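Local coordinates for uncharacterized protein (Eubacterium siraeum, PDB 4NZK) that is of unknown function but belongs to the DHHW family of the SGNH hydrolase clan, and so may be a hydrolase, at residues L63-I67 / Y114-Y119; V107-Y113 / G145-E150; E197-G201 / P217-T221. All blocks are in the same frame, centred on the assembly; numbering follows the deposited sequence.

Contact 1 (L63-I67 / Y114-Y119); sequences LVVDI and YLPEGY
Leu63, Val65 and Ile67, on one side of the middle strand of a three-stranded antiparallel sheet, pack against Leu115, Pro116 and Tyr119 of the loop after helix 111-114. No hydrogen bond crosses; shape does the work. Pro116 is the bump on the loop side: its CG sits in the hollow between Val65 CG1, Val65 CG2 and Ile67 CD1, 4.0 Å from Ile67 CD1 and 4.1 Å from Val65 CG2. Ile67 CD1 reaches past the proline ring to lie 3.5 Å from Tyr114 O. At the other end the roles reverse, and Leu63 is the bump. With CG anti to the backbone N (chi1 175°), its forked end is aimed at the loop, and the two methyls share the tyrosine: CD1 touches Tyr119 CE1 at 3.6 Å, while CD2 is set over one ring face in a CH-pi contact. The same CD2 meets Leu115 CD1 at 3.7 Å, so it wedges between Leu115 and the Tyr119 ring, with Pro116 CD a little farther off. A type II beta turn from Pro116 to Tyr119 brings the ring back toward the strand; at Gly118 a CB would run into the carbonyl O before it. An alanine in place of Tyr119 is likely to strip Leu63 of its aromatic floor and open a gap beside the strand. Backbone bonds of Leu63 with Ile74 and of Val65 with Trp72 tie the strand into its sheet. Over the Tyr119 ring, Leu63 CD2 is 3.8 Å from the centroid and 7° off the ring normal.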
loop_
_atom_site.group_PDB
_atom_site.type_symbol
_atom_site.label_atom_id
_atom_site.label_comp_id
_atom_site.label_asym_id
_atom_site.label_seq_id
_atom_site.Cartn_x
_atom_site.Cartn_y
_atom_site.Cartn_z
ATOM N N LEU A 63 9.303 16.979 7.487
ATOM C CA LEU A 63 9.109 17.843 8.655
ATOM C C LEU A 63 9.112 16.972 9.896
ATOM O O LEU A 63 8.358 16.006 9.999
ATOM C CB LEU A 63 7.752 18.546 8.532
ATOM C CG LEU A 63 7.283 19.411 9.721
ATOM C CD1 LEU A 63 8.186 20.625 9.889
ATOM C CD2 LEU A 63 5.832 19.857 9.612
ATOM N N VAL A 64 9.956 17.343 10.853
ATOM C CA VAL A 64 9.941 16.776 12.169
ATOM C C VAL A 64 9.278 17.801 13.069
ATOM O O VAL A 64 9.735 18.939 13.167
ATOM C CB VAL A 64 11.337 16.458 12.655
ATOM C CG1 VAL A 64 11.284 15.919 14.084
ATOM C CG2 VAL A 64 11.983 15.451 11.739
ATOM N N VAL A 65 8.199 17.398 13.727
ATOM C CA VAL A 65 7.429 18.341 14.539
ATOM C C VAL A 65 6.696 17.616 15.653
ATOM O O VAL A 65 6.337 16.457 15.506
ATOM C CB VAL A 65 6.443 19.100 13.620
ATOM C CG1 VAL A 65 5.480 18.138 12.938
ATOM C CG2 VAL A 65 5.718 20.241 14.328
ATOM N N ASP A 66 6.539 18.288 16.800
ATOM C CA ASP A 66 5.781 17.704 17.889
ATOM C C ASP A 66 4.324 18.154 17.828
ATOM O O ASP A 66 4.017 19.343 17.681
ATOM C CB ASP A 66 6.405 18.068 19.244
ATOM C CG ASP A 66 7.747 17.384 19.505
ATOM O OD1 ASP A 66 8.301 16.731 18.610
ATOM O OD2 ASP A 66 8.266 17.514 20.638
ATOM N N ILE A 67 3.433 17.187 17.913
ATOM C CA ILE A 67 1.994 17.454 17.868
ATOM C C ILE A 67 1.349 16.718 19.028
ATOM O O ILE A 67 1.474 15.495 19.134
ATOM C CB ILE A 67 1.366 16.933 16.562
ATOM C CG1 ILE A 67 2.042 17.538 15.333
ATOM C CG2 ILE A 67 -0.131 17.259 16.523
ATOM C CD1 ILE A 67 1.595 16.904 14.011
ATOM N N TYR A 114 -2.510 15.292 8.734
ATOM C CA TYR A 114 -1.910 15.611 10.024
ATOM C C TYR A 114 -0.892 16.746 10.057
ATOM O O TYR A 114 -0.323 17.004 11.106
ATOM C CB TYR A 114 -1.238 14.351 10.550
ATOM C CG TYR A 114 -2.239 13.248 10.857
ATOM C CD1 TYR A 114 -3.073 13.327 11.952
ATOM C CD2 TYR A 114 -2.340 12.141 10.070
ATOM C CE1 TYR A 114 -3.980 12.315 12.244
ATOM C CE2 TYR A 114 -3.224 11.114 10.362
ATOM C CZ TYR A 114 -4.052 11.210 11.446
ATOM O OH TYR A 114 -4.908 10.168 11.687
ATOM N N LEU A 115 -0.677 17.416 8.937
ATOM C CA LEU A 115 0.235 18.549 8.927
ATOM C C LEU A 115 -0.323 19.652 9.806
ATOM O O LEU A 115 -1.506 20.005 9.670
ATOM C CB LEU A 115 0.458 19.000 7.472
ATOM C CG LEU A 115 1.675 19.807 7.115
ATOM C CD1 LEU A 115 2.970 19.054 7.460
ATOM C CD2 LEU A 115 1.606 20.147 5.645
ATOM N N PRO A 116 0.508 20.193 10.725
ATOM C CA PRO A 116 -0.041 21.186 11.620
ATOM C C PRO A 116 -0.255 22.508 10.952
ATOM O O PRO A 116 0.168 22.742 9.795
ATOM C CB PRO A 116 0.998 21.316 12.742
ATOM C CG PRO A 116 2.141 20.505 12.363
ATOM C CD PRO A 116 1.850 19.748 11.123
ATOM N N GLU A 117 -0.928 23.377 11.686
ATOM C CA GLU A 117 -1.241 24.700 11.167
ATOM C C GLU A 117 0.037 25.462 10.835
ATOM O O GLU A 117 1.062 25.330 11.516
ATOM C CB GLU A 117 -2.108 25.491 12.149
ATOM C CG GLU A 117 -1.383 25.916 13.411
ATOM N N GLY A 118 -0.029 26.240 9.760
ATOM C CA GLY A 118 1.103 27.067 9.380
ATOM C C GLY A 118 2.050 26.474 8.367
ATOM O O GLY A 118 2.963 27.155 7.934
ATOM N N TYR A 119 1.832 25.222 7.959
ATOM C CA TYR A 119 2.730 24.608 6.996
ATOM C C TYR A 119 2.130 24.450 5.613
ATOM O O TYR A 119 2.745 23.790 4.786
ATOM C CB TYR A 119 3.216 23.232 7.518
ATOM C CG TYR A 119 4.133 23.366 8.692
ATOM C CD1 TYR A 119 5.497 23.565 8.507
ATOM C CD2 TYR A 119 3.644 23.360 9.989
ATOM C CE1 TYR A 119 6.349 23.700 9.581
ATOM C CE2 TYR A 119 4.492 23.499 11.064
ATOM C CZ TYR A 119 5.847 23.679 10.847
ATOM O OH TYR A 119 6.690 23.826 11.925
#

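Contact 2 (V107-Y113 / G145-E150); sequences VPTAGAY and GYAALE
Helix 145-150 lies against the chain that leaves strand 101-107, and Tyr146, Leu149 and Tyr113 form the heart of the junction. Tyr113 reaches over from the short helix 111-114 and its OH donates to Tyr146 O (2.8 Å). The bond lies in the carbonyl plane, on a lone pair, with a C=O...donor angle of 119°. Glu150 N, one turn on in the helix, bonds the same oxygen at 3.0 Å, so a hydroxyl and a peptide N-H hold it together. Tyr113 OH also rests over the centre of one Tyr146 ring face, 3.5 Å above the plane. The two rings themselves meet obliquely, their planes 47° apart. Tyr146 turns its CG anti to the backbone N (chi1 -174°), which swings the ring back under Tyr113 and against Pro108 and Ala112. Both segments follow the carboxyl ends of neighbouring parallel strands, 101-107 and 141-142, in the mixed central sheet, with helix 126-136 making the beta-alpha-beta crossover between them, as befits the alpha/beta fold of the SGNH clan. Pro108 packs across the Tyr146 ring at about a right angle, CG to CD2 3.7 Å, and slides past Leu149, whose CD1 also reaches Val107. Leu149 CB is close to Tyr113 OH, at 3.4 Å, so the hydroxyl is enclosed by carbon on its flank. Farther out, Tyr113 CE1 touches Glu150 CA at 3.7 Å. At the start of the helix Gly145 lets the backbone draw near, since a CB there would come within 3.0 Å of Val107 CG1. Helix 126-136 covers the neighbourhood with His126, on Pro108 and Ala112, and Ile130, on Tyr146.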
loop_
_atom_site.group_PDB
_atom_site.type_symbol
_atom_site.label_atom_id
_atom_site.label_comp_id
_atom_site.label_asym_id
_atom_site.label_seq_id
_atom_site.Cartn_x
_atom_site.Cartn_y
_atom_site.Cartn_z
ATOM N N VAL A 107 -3.361 6.382 -2.622
ATOM C CA VAL A 107 -3.629 6.869 -1.262
ATOM C C VAL A 107 -2.571 7.883 -0.832
ATOM O O VAL A 107 -1.437 7.830 -1.273
ATOM C CB VAL A 107 -3.699 5.723 -0.241
ATOM C CG1 VAL A 107 -4.916 4.834 -0.515
ATOM C CG2 VAL A 107 -2.423 4.884 -0.212
ATOM N N PRO A 108 -2.965 8.812 0.042
ATOM C CA PRO A 108 -2.032 9.819 0.493
ATOM C C PRO A 108 -1.162 9.279 1.615
ATOM O O PRO A 108 -1.440 8.228 2.167
ATOM C CB PRO A 108 -2.943 10.893 1.051
ATOM C CG PRO A 108 -4.084 10.132 1.580
ATOM C CD PRO A 108 -4.309 8.997 0.629
ATOM N N THR A 109 -0.104 10.023 1.908
ATOM C CA THR A 109 0.690 9.835 3.092
ATOM C C THR A 109 0.122 10.732 4.202
ATOM O O THR A 109 -0.871 11.473 3.997
ATOM C CB THR A 109 2.157 10.135 2.804
ATOM O OG1 THR A 109 2.263 11.479 2.310
ATOM C CG2 THR A 109 2.727 9.150 1.778
ATOM N N ALA A 110 0.703 10.636 5.391
ATOM C CA ALA A 110 0.100 11.253 6.569
ATOM C C ALA A 110 -0.119 12.748 6.463
ATOM O O ALA A 110 -1.015 13.286 7.088
ATOM C CB ALA A 110 0.899 10.928 7.827
ATOM N N GLY A 111 0.729 13.431 5.688
ATOM C CA GLY A 111 0.667 14.865 5.559
ATOM C C GLY A 111 -0.619 15.365 4.955
ATOM O O GLY A 111 -0.947 16.556 5.087
ATOM N N ALA A 112 -1.374 14.501 4.278
ATOM C CA ALA A 112 -2.695 14.941 3.816
ATOM C C ALA A 112 -3.636 15.319 4.960
ATOM O O ALA A 112 -4.530 16.173 4.782
ATOM C CB ALA A 112 -3.372 13.863 3.034
ATOM N N TYR A 113 -3.442 14.674 6.115
ATOM C CA TYR A 113 -4.358 14.811 7.222
ATOM C C TYR A 113 -3.806 15.452 8.491
ATOM O O TYR A 113 -4.563 16.045 9.252
ATOM C CB TYR A 113 -4.897 13.436 7.613
ATOM C CG TYR A 113 -5.437 12.631 6.453
ATOM C CD1 TYR A 113 -6.547 13.062 5.756
ATOM C CD2 TYR A 113 -4.863 11.446 6.080
ATOM C CE1 TYR A 113 -7.040 12.342 4.663
ATOM C CE2 TYR A 113 -5.353 10.703 5.010
ATOM C CZ TYR A 113 -6.457 11.158 4.303
ATOM O OH TYR A 113 -6.913 10.415 3.244
ATOM N N GLY A 145 -9.998 5.786 -1.722
ATOM C CA GLY A 145 -9.248 5.506 -0.501
ATOM C C GLY A 145 -9.024 6.753 0.311
ATOM O O GLY A 145 -9.042 6.698 1.546
ATOM N N TYR A 146 -8.807 7.879 -0.367
ATOM C CA TYR A 146 -8.621 9.152 0.330
ATOM C C TYR A 146 -9.774 9.467 1.287
ATOM O O TYR A 146 -9.568 9.796 2.429
ATOM C CB TYR A 146 -8.454 10.289 -0.670
ATOM C CG TYR A 146 -8.112 11.583 -0.018
ATOM C CD1 TYR A 146 -9.057 12.382 0.630
ATOM C CD2 TYR A 146 -6.812 12.004 -0.015
ATOM C CE1 TYR A 146 -8.672 13.562 1.249
ATOM C CE2 TYR A 146 -6.440 13.169 0.624
ATOM C CZ TYR A 146 -7.349 13.936 1.246
ATOM O OH TYR A 146 -6.894 15.099 1.850
ATOM N N ALA A 147 -10.994 9.340 0.789
ATOM C CA ALA A 147 -12.159 9.630 1.595
ATOM C C ALA A 147 -12.323 8.614 2.706
ATOM O O ALA A 147 -12.801 8.954 3.789
ATOM C CB ALA A 147 -13.422 9.679 0.745
ATOM N N ALA A 148 -11.966 7.363 2.433
ATOM C CA ALA A 148 -12.083 6.326 3.451
ATOM C C ALA A 148 -11.176 6.637 4.628
ATOM O O ALA A 148 -11.579 6.546 5.776
ATOM C CB ALA A 148 -11.745 4.978 2.855
ATOM N N LEU A 149 -9.963 7.073 4.355
ATOM C CA LEU A 149 -9.028 7.382 5.435
ATOM C C LEU A 149 -9.418 8.658 6.157
ATOM O O LEU A 149 -9.281 8.747 7.377
ATOM C CB LEU A 149 -7.633 7.508 4.877
ATOM C CG LEU A 149 -7.027 6.191 4.396
ATOM C CD1 LEU A 149 -5.937 6.474 3.347
ATOM C CD2 LEU A 149 -6.434 5.364 5.565
ATOM N N GLU A 150 -9.874 9.644 5.398
ATOM C CA GLU A 150 -10.231 10.953 5.960
ATOM C C GLU A 150 -11.277 10.767 7.072
ATOM O O GLU A 150 -11.302 11.518 8.034
ATOM C CB GLU A 150 -10.771 11.843 4.836
ATOM C CG GLU A 150 -11.113 13.273 5.199
ATOM C CD GLU A 150 -11.569 14.069 3.954
ATOM O OE1 GLU A 150 -12.242 13.508 3.038
ATOM O OE2 GLU A 150 -11.245 15.249 3.889
#

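Contact 3 (E197-G201 / P217-T221); sequences EGFVG and PDTFT
Thr219 OG1 donates to Glu197 OE1 over 2.7 Å, the shorter of two kinds of polar link between these segments. The carboxylate is met on its syn side, 24° out of its plane. Glu197 leaves its backbone pointing away from the strand, and a bend at chi2 (-72°) folds the chain back so that it runs alongside Thr219; the threonine methyl CG2 then lies 3.5 Å from the same OE1. The second link is a beta bridge between the two-stranded sheet's strands 192-199 and 218-224: Phe199 and Asp218 form an antiparallel hydrogen-bonded pair, with Phe199 N to Asp218 O at 3.0 Å and Asp218 N to Phe199 O at 2.8 Å. Just before it the chain turns a corner at Gly198, whose positive phi suits a residue without a side chain. Pro217 fills the bend, its CB 3.6 Å from Gly198 CA, and Val200 CG2 packs on the same CB. On the buried side Phe199 CD2 touches Phe220 CD1 at 3.8 Å, the rings oblique with planes 74° apart; Ala259 touches Phe199 and Phe263 touches Phe220. Asp218 shares the face of Phe199, and its carboxylate takes bonds from Thr161, Tyr156 and the backbone of Arg160. Thr161 immediately precedes the Asp-His-His-Trp sequence, which probably gives the family its name, and Phe199 lies on its first residue, Asp162. A buried carboxylate held by several donors beside a backbone bridge would probably fix this strand pair firmly against that loop, whereas the Glu197 bond, at the solvent-exposed edge, is more likely to be weakened by water.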
loop_
_atom_site.group_PDB
_atom_site.type_symbol
_atom_site.label_atom_id
_atom_site.label_comp_id
_atom_site.label_asym_id
_atom_site.label_seq_id
_atom_site.Cartn_x
_atom_site.Cartn_y
_atom_site.Cartn_z
ATOM N N GLU A 197 5.814 -3.385 19.879
ATOM C CA GLU A 197 6.133 -2.145 20.546
ATOM C C GLU A 197 7.526 -1.677 20.116
ATOM O O GLU A 197 8.336 -2.468 19.612
ATOM C CB GLU A 197 6.101 -2.324 22.065
ATOM C CG GLU A 197 4.744 -2.747 22.609
ATOM C CD GLU A 197 3.696 -1.641 22.563
ATOM O OE1 GLU A 197 4.022 -0.488 22.162
ATOM O OE2 GLU A 197 2.511 -1.926 22.909
ATOM N N GLY A 198 7.753 -0.383 20.267
ATOM C CA GLY A 198 9.067 0.199 20.021
ATOM C C GLY A 198 9.466 0.210 18.550
ATOM O O GLY A 198 10.648 0.050 18.216
ATOM N N PHE A 199 8.498 0.462 17.670
ATOM C CA PHE A 199 8.774 0.540 16.244
ATOM C C PHE A 199 9.219 1.941 15.829
ATOM O O PHE A 199 8.481 2.905 15.942
ATOM C CB PHE A 199 7.514 0.176 15.458
ATOM C CG PHE A 199 7.621 0.339 13.959
ATOM C CD1 PHE A 199 8.751 -0.081 13.246
ATOM C CD2 PHE A 199 6.549 0.840 13.234
ATOM C CE1 PHE A 199 8.812 0.056 11.861
ATOM C CE2 PHE A 199 6.617 0.973 11.854
ATOM C CZ PHE A 199 7.746 0.577 11.170
ATOM N N VAL A 200 10.446 2.045 15.352
ATOM C CA VAL A 200 10.940 3.278 14.758
ATOM C C VAL A 200 11.157 2.941 13.287
ATOM O O VAL A 200 12.013 2.102 12.926
ATOM C CB VAL A 200 12.262 3.711 15.381
ATOM C CG1 VAL A 200 12.828 4.925 14.671
ATOM C CG2 VAL A 200 12.106 4.000 16.860
ATOM N N GLY A 201 10.394 3.602 12.437
ATOM C CA GLY A 201 10.369 3.282 11.029
ATOM C C GLY A 201 11.336 4.116 10.196
ATOM O O GLY A 201 12.331 4.670 10.715
ATOM N N PRO A 217 9.003 6.103 19.637
ATOM C CA PRO A 217 8.562 5.029 18.782
ATOM C C PRO A 217 7.056 4.843 18.698
ATOM O O PRO A 217 6.311 5.207 19.608
ATOM C CB PRO A 217 9.208 3.774 19.366
ATOM C CG PRO A 217 9.746 4.154 20.653
ATOM C CD PRO A 217 9.791 5.632 20.788
ATOM N N ASP A 218 6.640 4.299 17.562
ATOM C CA ASP A 218 5.258 3.882 17.378
ATOM C C ASP A 218 4.991 2.541 18.037
ATOM O O ASP A 218 5.900 1.736 18.289
ATOM C CB ASP A 218 4.967 3.688 15.892
ATOM C CG ASP A 218 4.789 4.994 15.139
ATOM O OD1 ASP A 218 3.694 5.617 15.260
ATOM O OD2 ASP A 218 5.709 5.351 14.328
ATOM N N THR A 219 3.702 2.268 18.205
ATOM C CA THR A 219 3.243 0.929 18.460
ATOM C C THR A 219 2.660 0.474 17.130
ATOM O O THR A 219 1.812 1.168 16.546
ATOM C CB THR A 219 2.110 0.911 19.504
ATOM O OG1 THR A 219 2.621 1.401 20.755
ATOM C CG2 THR A 219 1.553 -0.498 19.665
ATOM N N PHE A 220 3.134 -0.657 16.637
ATOM C CA PHE A 220 2.671 -1.216 15.403
ATOM C C PHE A 220 1.703 -2.350 15.671
ATOM O O PHE A 220 2.085 -3.387 16.199
ATOM C CB PHE A 220 3.883 -1.722 14.642
ATOM C CG PHE A 220 3.593 -2.199 13.262
ATOM C CD1 PHE A 220 3.546 -1.304 12.198
ATOM C CD2 PHE A 220 3.418 -3.545 13.014
ATOM C CE1 PHE A 220 3.325 -1.773 10.887
ATOM C CE2 PHE A 220 3.213 -4.021 11.730
ATOM C CZ PHE A 220 3.156 -3.137 10.666
ATOM N N THR A 221 0.462 -2.181 15.224
ATOM C CA THR A 221 -0.569 -3.182 15.454
ATOM C C THR A 221 -0.993 -3.759 14.141
ATOM O O THR A 221 -1.333 -3.005 13.208
ATOM C CB THR A 221 -1.773 -2.549 16.156
ATOM O OG1 THR A 221 -1.323 -1.926 17.369
ATOM C CG2 THR A 221 -2.834 -3.597 16.446
#

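Contact 2, nearest the chain's centre, joins the chain leaving strand 101-107 of the central sheet to helix 145-150, which follows strand 141-142; contacts 1 and 3 belong to smaller sheets farther out, contact 1 the most peripheral. All three are partly buried: no touching residue of contact 1 is exposed, against Glu150 in contact 2 and Glu197 and Gly198 in contact 3. Residues 107-113 run straight into 114-119, packing first on helix 145-150, then on strand 62-67. Contact 3 touches neither, its nearest atoms about 10 Å away. Contact 1 is apolar and aromatic, contact 2 adds a tyrosine hydroxyl bond to a helix carbonyl, and contact 3 alone pairs strands through backbone bonds.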